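Local structure of galactose mutarotase-like protein (Clostridium acetobutylicum, 3OS7) at residues D59-F62 against E63-K66. The protein probably binds carbohydrate and may act as an aldose 1-epimerase, interconverting the anomers of a sugar, as relatives of its family do. Numbering follows the deposited sequence.
Sequences DLKF and EDFK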
loop_
_atom_site.group_PDB
_atom_site.type_symbol
_atom_site.label_atom_id
_atom_site.label_comp_id
_atom_site.label_asym_id
_atom_site.label_seq_id
_atom_site.Cartn_x
_atom_site.Cartn_y
_atom_site.Cartn_z
ATOM N N ASP A 59 15.278 -17.125 -5.964
ATOM C CA ASP A 59 14.962 -17.768 -7.233
ATOM C C ASP A 59 13.953 -17.001 -8.114
ATOM O O ASP A 59 13.782 -17.343 -9.280
ATOM C CB ASP A 59 14.469 -19.207 -6.987
ATOM C CG ASP A 59 13.058 -19.266 -6.404
ATOM O OD1 ASP A 59 12.792 -18.645 -5.352
ATOM O OD2 ASP A 59 12.209 -19.957 -6.997
ATOM N N LEU A 60 13.288 -15.966 -7.595
ATOM C CA LEU A 60 12.309 -15.249 -8.419
ATOM C C LEU A 60 13.035 -14.433 -9.460
ATOM O O LEU A 60 13.931 -13.654 -9.127
ATOM C CB LEU A 60 11.431 -14.305 -7.574
ATOM C CG LEU A 60 10.246 -13.680 -8.308
ATOM C CD1 LEU A 60 9.209 -14.754 -8.576
ATOM C CD2 LEU A 60 9.611 -12.524 -7.519
ATOM N N LYS A 61 12.655 -14.600 -10.722
ATOM C CA LYS A 61 13.246 -13.826 -11.801
ATOM C C LYS A 61 12.734 -12.402 -11.802
ATOM O O LYS A 61 11.582 -12.156 -11.474
ATOM C CB LYS A 61 12.939 -14.474 -13.166
ATOM C CG LYS A 61 13.544 -15.849 -13.345
ATOM C CD LYS A 61 13.558 -16.297 -14.802
ATOM C CE LYS A 61 12.176 -16.421 -15.395
ATOM N NZ LYS A 61 12.191 -17.186 -16.696
ATOM N N PHE A 62 13.576 -11.473 -12.245
ATOM C CA PHE A 62 13.198 -10.075 -12.333
ATOM C C PHE A 62 11.881 -9.902 -13.073
ATOM O O PHE A 62 11.002 -9.180 -12.628
ATOM C CB PHE A 62 14.272 -9.236 -13.032
ATOM C CG PHE A 62 13.883 -7.803 -13.192
ATOM C CD1 PHE A 62 13.995 -6.921 -12.125
ATOM C CD2 PHE A 62 13.339 -7.337 -14.388
ATOM C CE1 PHE A 62 13.622 -5.603 -12.265
ATOM C CE2 PHE A 62 12.971 -6.006 -14.535
ATOM C CZ PHE A 62 13.111 -5.140 -13.464
ATOM N N GLU A 63 11.758 -10.559 -14.214
ATOM C CA GLU A 63 10.604 -10.373 -15.065
ATOM C C GLU A 63 9.294 -10.812 -14.398
ATOM O O GLU A 63 8.266 -10.167 -14.595
ATOM C CB GLU A 63 10.795 -11.148 -16.370
ATOM C CG GLU A 63 9.980 -10.597 -17.510
ATOM C CD GLU A 63 10.370 -9.173 -17.891
ATOM O OE1 GLU A 63 11.495 -8.721 -17.548
ATOM O OE2 GLU A 63 9.539 -8.506 -18.546
ATOM N N ASP A 64 9.352 -11.882 -13.605
ATOM C CA ASP A 64 8.199 -12.390 -12.855
ATOM C C ASP A 64 7.832 -11.453 -11.705
ATOM O O ASP A 64 6.654 -11.312 -11.391
ATOM C CB ASP A 64 8.453 -13.791 -12.316
ATOM C CG ASP A 64 8.614 -14.833 -13.433
ATOM O OD1 ASP A 64 7.987 -14.664 -14.491
ATOM O OD2 ASP A 64 9.392 -15.794 -13.258
ATOM N N PHE A 65 8.833 -10.784 -11.131
ATOM C CA PHE A 65 8.583 -9.717 -10.167
ATOM C C PHE A 65 7.915 -8.517 -10.852
ATOM O O PHE A 65 6.829 -8.071 -10.439
ATOM C CB PHE A 65 9.867 -9.298 -9.461
ATOM C CG PHE A 65 9.689 -8.135 -8.508
ATOM C CD1 PHE A 65 8.705 -8.165 -7.516
ATOM C CD2 PHE A 65 10.485 -7.016 -8.611
ATOM C CE1 PHE A 65 8.543 -7.094 -6.636
ATOM C CE2 PHE A 65 10.311 -5.935 -7.739
ATOM C CZ PHE A 65 9.346 -5.976 -6.756
ATOM N N LYS A 66 8.505 -8.040 -11.939
ATOM C CA LYS A 66 7.996 -6.850 -12.631
ATOM C C LYS A 66 6.575 -7.043 -13.147
ATOM O O LYS A 66 5.790 -6.092 -13.183
ATOM C CB LYS A 66 8.913 -6.453 -13.781
ATOM C CG LYS A 66 8.378 -5.314 -14.668
ATOM C CD LYS A 66 9.400 -4.848 -15.704
ATOM C CE LYS A 66 9.503 -5.803 -16.898
ATOM N NZ LYS A 66 10.544 -5.375 -17.901
#
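The ring of F62 is met by K66 one helical turn on: CE2 of F62 lies 3.9 Å from CD of K66, which comes up obliquely, while the carboxylate of E63 stands beside CD2 with its plane 57° from that of the ring. A chi1 of 177° puts the F62 ring beside its own carbonyl carbon, within reach of both; the ring also stacks on H18. The chain of K66 bends at chi3, and NZ ends 3.4 Å from OE2 of E63, a salt bridge. The ring of F65 leaves the helix on the same general side and meets W15, planes about 20° apart, and the methyl CD2 of L60 packs 3.8 Å from CB of F65. Here a helix start is seen in small: K61 is the N-cap residue, and its carbonyl O accepts a hydrogen bond from N of F65 at 3.1 Å, with a weak second one from N of D64. The next bond in the series runs from N of K66 to O of F62, 2.8 Å. Helix 62-67, following the loop after strand 50-51, is one of two short helices in this galactose mutarotase-like beta-sandwich; V36, between strands 28-33 and 39-45, touches both phenylalanines, and ND2 of N114 donates a hydrogen bond to O of K66.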